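Local coordinates for protein methylmalonyl-CoA carboxyltransferase 5S subunit (Propionibacterium freudenreichii subsp. shermanii, PDB 1RQB) that transfers a carboxyl group from the biotin of the 1.3S subunit to pyruvate, forming oxaloacetate, with a cobalt ion in its active site, at residues A[430-433]-A[434-438]. Numbering follows the deposited sequence.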
ATOM      1  N   TRP A 430     -38.097 -15.509 -21.420  1.00 22.11           N
ATOM      2  CA  TRP A 430     -38.031 -16.512 -20.347  1.00 24.58           C
ATOM      3  C   TRP A 430     -38.483 -17.897 -20.817  1.00 27.42           C
ATOM      4  O   TRP A 430     -37.806 -18.889 -20.554  1.00 21.65           O
ATOM      5  CB  TRP A 430     -38.851 -16.082 -19.127  1.00 22.81           C
ATOM      6  CG  TRP A 430     -38.722 -17.054 -17.980  1.00 24.34           C
ATOM      7  CD1 TRP A 430     -39.653 -17.962 -17.562  1.00 25.67           C
ATOM      8  CD2 TRP A 430     -37.577 -17.236 -17.129  1.00 22.12           C
ATOM      9  NE1 TRP A 430     -39.160 -18.695 -16.505  1.00 26.06           N
ATOM     10  CE2 TRP A 430     -37.888 -18.270 -16.220  1.00 23.76           C
ATOM     11  CE3 TRP A 430     -36.318 -16.623 -17.048  1.00 21.51           C
ATOM     12  CZ2 TRP A 430     -36.985 -18.708 -15.237  1.00 22.14           C
ATOM     13  CZ3 TRP A 430     -35.416 -17.060 -16.069  1.00 21.25           C
ATOM     14  CH2 TRP A 430     -35.758 -18.091 -15.180  1.00 19.60           C
ATOM     15  N   GLU A 431     -39.626 -17.989 -21.493  1.00 27.35           N
ATOM     16  CA  GLU A 431     -40.114 -19.296 -21.955  1.00 30.48           C
ATOM     17  C   GLU A 431     -39.102 -19.966 -22.887  1.00 29.63           C
ATOM     18  O   GLU A 431     -38.861 -21.168 -22.780  1.00 30.39           O
ATOM     19  CB  GLU A 431     -41.475 -19.165 -22.650  1.00 36.72           C
ATOM     20  CG  GLU A 431     -42.695 -19.539 -21.794  1.00 46.14           C
ATOM     21  CD  GLU A 431     -42.591 -19.155 -20.322  1.00 51.61           C
ATOM     22  OE1 GLU A 431     -42.443 -17.950 -20.015  1.00 55.76           O
ATOM     23  OE2 GLU A 431     -42.672 -20.068 -19.468  1.00 54.25           O
ATOM     24  N   LYS A 432     -38.506 -19.200 -23.792  1.00 27.52           N
ATOM     25  CA  LYS A 432     -37.514 -19.741 -24.733  1.00 26.23           C
ATOM     26  C   LYS A 432     -36.280 -20.242 -23.977  1.00 27.89           C
ATOM     27  O   LYS A 432     -35.732 -21.297 -24.291  1.00 22.95           O
ATOM     28  CB  LYS A 432     -37.100 -18.657 -25.730  1.00 28.40           C
ATOM     29  CG  LYS A 432     -35.981 -19.060 -26.684  1.00 39.88           C
ATOM     30  CD  LYS A 432     -35.560 -17.873 -27.556  1.00 44.54           C
ATOM     31  CE  LYS A 432     -34.384 -18.209 -28.470  1.00 47.02           C
ATOM     32  NZ  LYS A 432     -34.706 -19.289 -29.447  1.00 53.37           N
ATOM     33  N   GLN A 433     -35.827 -19.468 -22.993  1.00 23.68           N
ATOM     34  CA  GLN A 433     -34.646 -19.852 -22.207  1.00 24.53           C
ATOM     35  C   GLN A 433     -34.945 -21.131 -21.422  1.00 22.36           C
ATOM     36  O   GLN A 433     -34.133 -22.054 -21.391  1.00 23.67           O
ATOM     37  CB  GLN A 433     -34.263 -18.742 -21.218  1.00 26.59           C
ATOM     38  CG  GLN A 433     -33.814 -17.420 -21.844  1.00 27.90           C
ATOM     39  CD  GLN A 433     -32.492 -17.531 -22.572  1.00 31.10           C
ATOM     40  OE1 GLN A 433     -31.775 -18.521 -22.434  1.00 31.56           O
ATOM     41  NE2 GLN A 433     -32.153 -16.506 -23.343  1.00 36.83           N
ATOM     42  N   SER A 434     -36.112 -21.165 -20.789  1.00 20.61           N
ATOM     43  CA  SER A 434     -36.532 -22.315 -19.975  1.00 25.89           C
ATOM     44  C   SER A 434     -36.577 -23.602 -20.800  1.00 28.76           C
ATOM     45  O   SER A 434     -36.122 -24.649 -20.341  1.00 27.78           O
ATOM     46  CB  SER A 434     -37.914 -22.075 -19.372  1.00 25.68           C
ATOM     47  OG  SER A 434     -37.880 -21.035 -18.417  1.00 33.72           O
ATOM     48  N   LYS A 435     -37.114 -23.535 -22.014  1.00 29.68           N
ATOM     49  CA  LYS A 435     -37.250 -24.746 -22.836  1.00 30.15           C
ATOM     50  C   LYS A 435     -35.873 -25.263 -23.256  1.00 29.97           C
ATOM     51  O   LYS A 435     -35.598 -26.458 -23.159  1.00 28.30           O
ATOM     52  CB  LYS A 435     -38.092 -24.465 -24.081  1.00 35.72           C
ATOM     53  CG  LYS A 435     -39.333 -23.648 -23.787  1.00 44.75           C
ATOM     54  CD  LYS A 435     -40.126 -24.177 -22.600  1.00 47.13           C
ATOM     55  CE  LYS A 435     -41.264 -23.220 -22.264  1.00 48.12           C
ATOM     56  NZ  LYS A 435     -41.647 -23.264 -20.821  1.00 50.38           N
ATOM     57  N   GLU A 436     -35.015 -24.364 -23.725  1.00 27.57           N
ATOM     58  CA  GLU A 436     -33.663 -24.746 -24.159  1.00 31.84           C
ATOM     59  C   GLU A 436     -32.852 -25.297 -22.985  1.00 29.82           C
ATOM     60  O   GLU A 436     -32.109 -26.266 -23.134  1.00 30.22           O
ATOM     61  CB  GLU A 436     -32.934 -23.549 -24.774  1.00 34.00           C
ATOM     62  CG  GLU A 436     -33.545 -23.057 -26.082  1.00 38.38           C
ATOM     63  CD  GLU A 436     -32.839 -21.835 -26.632  1.00 42.86           C
ATOM     64  OE1 GLU A 436     -31.607 -21.728 -26.451  1.00 45.78           O
ATOM     65  OE2 GLU A 436     -33.510 -20.986 -27.259  1.00 45.01           O
ATOM     66  N   ALA A 437     -32.989 -24.686 -21.815  1.00 27.39           N
ATOM     67  CA  ALA A 437     -32.228 -25.146 -20.645  1.00 28.49           C
ATOM     68  C   ALA A 437     -32.670 -26.557 -20.252  1.00 29.09           C
ATOM     69  O   ALA A 437     -31.847 -27.399 -19.897  1.00 26.12           O
ATOM     70  CB  ALA A 437     -32.438 -24.204 -19.479  1.00 21.63           C
ATOM     71  N   ALA A 438     -33.974 -26.805 -20.339  1.00 28.04           N
ATOM     72  CA  ALA A 438     -34.559 -28.096 -19.949  1.00 32.31           C
ATOM     73  C   ALA A 438     -34.071 -29.246 -20.832  1.00 32.68           C
ATOM     74  O   ALA A 438     -34.340 -30.407 -20.529  1.00 36.01           O
ATOM     75  CB  ALA A 438     -36.078 -28.011 -19.998  1.00 30.14           C
TER
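Ser434 N reaches back to Trp430 O at 2.8 Å, and Glu436 N to Lys432 O and Ala437 N to Gln433 O repeat this i to i+4 bond along a short alpha helix. Trp430 O is gripped twice, because Ser434 OG, set beside its own backbone N (chi1 -67°), folds back to the same carbonyl at 3.0 Å and arrives above the carbonyl plane, a familiar role for serine inside helices. That hydroxyl also sits over one face of the Trp430 indole, displaced toward the rim, with OG 3.3 Å from NE1 but badly angled for a bond; Arg121 makes a cation-pi contact with the ring. Shrinking Trp430 to an alanine is likely to leave the Ser434 hydroxyl without its aromatic cover and Arg121 without its cation-pi partner. Two salt bridges show the classic i to i+4 helical spacing: Lys432 NZ meets Glu436 OE2 at 3.0 Å, though the hydrogen bond within it is weak, the long Lys432 chain turning only at its last torsion (chi4 62°), while Glu431 OE2 and Lys435 NZ make a long pair at 3.6 Å. Glu436 OE1 is held separately by Tyr453 OH. Trp430 and Ser434 pack on Val450 of helix 447-455, also in the conserved carboxylase domain, and Trp430 N bonds across to Glu117 OE2 on TIM-barrel helix 116-128.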